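Local coordinates for archeaosine synthase QueF-Like (Pyrobaculum calidifontis, PDB 5K0P), which catalyses the last step of archaeosine biosynthesis, turning the nitrile of preQ0-modified tRNA into a formamidine group with free ammonium as the nitrogen donor, at the interface of chains A and B. Residues are numbered along the deposited sequence; one frame, centred on the assembly and turned at random. Chains: chain A/B, Archeaosine synthase QueF-Like.

The interface of chains A and B. Residues chain A 13-15, 45-46, 48-49; chain B 90-91, 93, 95.
A:Ile45, at the start of helix 45-53, drops its side chain among B:Tyr90, B:Ile91, B:Val93 and B:Val95, and both of its branches are used. The CG2 methyl, anti to the backbone N, packs at 3.7 Å against CG2 of B:Val93 and also meets CG1 of B:Ile91. The other branch reaches tip to tip toward B:Val95, with CD1 3.9 Å from that valine's CG2. Beside it, A:Leu13 and B:Val95 lie alongside each other and point the same way, CD2 of the leucine 3.7 Å from CG1 of the valine. B:Val93 fills the angle between strand and helix: its CG1, anti to the backbone N (chi1 -176°), touches CB of A:Leu13 and the ring atom CE2 of A:Phe48, one face of whose ring has A:Leu13 CD1 over it, off toward the rim. At the next residue of the helix, B:Ile91 crosses A:Glu46 at about a right angle, its CD1 3.7 Å from the glutamate CA, while the aliphatic CD of A:Lys49, about a turn further on, rests on the same methyl.

Beside this apolar packing, the phenol OH of B:Tyr90 donates a hydrogen bond of 3.0 Å to the carboxylate oxygen OE2 of A:Glu46, approaching from above the carboxylate plane, 64° out of it. A:Ile45 CB and A:Glu46 CD sit at the tyrosine ring's edge, and CG2 of B:Ile91 lies over the centre of one face, 3.7 Å above the ring plane. A leucine in place of B:Tyr90 would probably leave the A:Glu46 carboxylate without this donor and freer to turn.

Between the backbones, A:Leu13 and B:Val95 form an antiparallel beta bridge, joining strand 10-20 to strand 93-102 of the neighbour. This strand-and-helix seam helps join subunits of the tunnel-fold decamer, and it may help position A:Ile45 and A:Glu46, which bind substrate in the active site shared between adjacent subunits.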
loop_
_atom_site.group_PDB
_atom_site.type_symbol
_atom_site.label_atom_id
_atom_site.label_comp_id
_atom_site.label_asym_id
_atom_site.label_seq_id
_atom_site.Cartn_x
_atom_site.Cartn_y
_atom_site.Cartn_z
ATOM N N LEU A 13 10.593 -16.596 -11.821
ATOM C CA LEU A 13 10.339 -17.412 -10.597
ATOM C C LEU A 13 10.823 -16.695 -9.392
ATOM O O LEU A 13 11.845 -16.040 -9.461
ATOM C CB LEU A 13 10.998 -18.760 -10.679
ATOM C CG LEU A 13 10.757 -19.467 -11.963
ATOM C CD1 LEU A 13 11.838 -20.528 -12.191
ATOM C CD2 LEU A 13 9.350 -20.038 -11.976
ATOM N N LYS A 14 10.099 -16.792 -8.277
ATOM C CA LYS A 14 10.452 -16.064 -7.087
ATOM C C LYS A 14 10.095 -16.896 -5.893
ATOM O O LYS A 14 8.962 -17.387 -5.792
ATOM C CB LYS A 14 9.678 -14.756 -7.005
ATOM C CG LYS A 14 9.944 -13.992 -5.716
ATOM C CD LYS A 14 9.141 -12.660 -5.555
ATOM C CE LYS A 14 9.548 -11.590 -6.574
ATOM N NZ LYS A 14 8.709 -10.412 -6.272
ATOM N N THR A 15 11.037 -17.038 -4.969
ATOM C CA THR A 15 10.755 -17.829 -3.774
ATOM C C THR A 15 11.671 -17.447 -2.600
ATOM O O THR A 15 12.543 -16.588 -2.738
ATOM C CB THR A 15 10.777 -19.350 -4.093
ATOM O OG1 THR A 15 10.137 -20.041 -3.018
ATOM C CG2 THR A 15 12.197 -19.881 -4.208
ATOM N N ILE A 45 9.376 -26.333 -12.045
ATOM C CA ILE A 45 9.362 -25.576 -10.837
ATOM C C ILE A 45 9.952 -26.389 -9.722
ATOM O O ILE A 45 10.615 -25.863 -8.823
ATOM C CB ILE A 45 7.950 -25.198 -10.456
ATOM C CG1 ILE A 45 7.274 -24.380 -11.543
ATOM C CG2 ILE A 45 7.974 -24.389 -9.180
ATOM C CD1 ILE A 45 8.103 -23.199 -11.957
ATOM N N GLU A 46 9.696 -27.674 -9.758
ATOM C CA GLU A 46 10.105 -28.596 -8.681
ATOM C C GLU A 46 11.607 -28.605 -8.705
ATOM O O GLU A 46 12.171 -28.607 -7.651
ATOM C CB GLU A 46 9.560 -30.040 -8.870
ATOM C CG GLU A 46 8.038 -30.211 -8.774
ATOM C CD GLU A 46 7.224 -29.998 -10.102
ATOM O OE1 GLU A 46 7.586 -29.148 -11.005
ATOM O OE2 GLU A 46 6.141 -30.665 -10.216
ATOM N N PHE A 48 13.654 -26.170 -9.917
ATOM C CA PHE A 48 14.029 -24.888 -9.313
ATOM C C PHE A 48 14.017 -24.836 -7.738
ATOM O O PHE A 48 15.000 -24.420 -7.121
ATOM C CB PHE A 48 13.188 -23.738 -9.913
ATOM C CG PHE A 48 13.426 -22.440 -9.257
ATOM C CD1 PHE A 48 14.682 -21.775 -9.412
ATOM C CD2 PHE A 48 12.455 -21.866 -8.432
ATOM C CE1 PHE A 48 14.899 -20.553 -8.824
ATOM C CE2 PHE A 48 12.713 -20.629 -7.865
ATOM C CZ PHE A 48 13.913 -19.980 -8.068
ATOM N N LYS A 49 12.904 -25.251 -7.128
ATOM C CA LYS A 49 12.814 -25.259 -5.704
ATOM C C LYS A 49 13.910 -26.171 -5.043
ATOM O O LYS A 49 14.466 -25.840 -4.024
ATOM C CB LYS A 49 11.495 -25.772 -5.311
ATOM C CG LYS A 49 11.412 -25.960 -3.826
ATOM C CD LYS A 49 9.989 -26.270 -3.463
ATOM C CE LYS A 49 9.574 -25.758 -2.078
ATOM N NZ LYS A 49 10.456 -26.091 -0.944
ATOM N N TYR B 90 2.960 -22.033 -6.907
ATOM C CA TYR B 90 3.067 -23.480 -6.919
ATOM C C TYR B 90 4.226 -23.856 -6.049
ATOM O O TYR B 90 5.295 -23.313 -6.213
ATOM C CB TYR B 90 3.280 -23.965 -8.333
ATOM C CG TYR B 90 3.401 -25.438 -8.413
ATOM C CD1 TYR B 90 2.336 -26.266 -8.062
ATOM C CD2 TYR B 90 4.549 -26.014 -8.846
ATOM C CE1 TYR B 90 2.441 -27.640 -8.145
ATOM C CE2 TYR B 90 4.676 -27.397 -8.956
ATOM C CZ TYR B 90 3.645 -28.196 -8.587
ATOM O OH TYR B 90 3.818 -29.528 -8.725
ATOM N N ILE B 91 4.009 -24.750 -5.082
ATOM C CA ILE B 91 5.039 -25.213 -4.156
ATOM C C ILE B 91 5.900 -24.077 -3.561
ATOM O O ILE B 91 7.144 -24.187 -3.375
ATOM C CB ILE B 91 5.856 -26.350 -4.726
ATOM C CG1 ILE B 91 6.720 -25.976 -5.925
ATOM C CG2 ILE B 91 4.961 -27.469 -5.124
ATOM C CD1 ILE B 91 7.581 -27.149 -6.442
ATOM N N VAL B 93 6.463 -21.104 -4.809
ATOM C CA VAL B 93 7.185 -20.364 -5.826
ATOM C C VAL B 93 6.134 -19.526 -6.567
ATOM O O VAL B 93 5.118 -20.033 -7.055
ATOM C CB VAL B 93 7.878 -21.275 -6.822
ATOM C CG1 VAL B 93 8.698 -20.436 -7.802
ATOM C CG2 VAL B 93 8.762 -22.348 -6.160
ATOM N N VAL B 95 5.271 -17.753 -9.779
ATOM C CA VAL B 95 5.626 -18.008 -11.172
ATOM C C VAL B 95 4.959 -17.005 -12.094
ATOM O O VAL B 95 3.763 -16.775 -11.992
ATOM C CB VAL B 95 5.220 -19.415 -11.582
ATOM C CG1 VAL B 95 5.779 -19.749 -12.950
ATOM C CG2 VAL B 95 5.725 -20.460 -10.546
#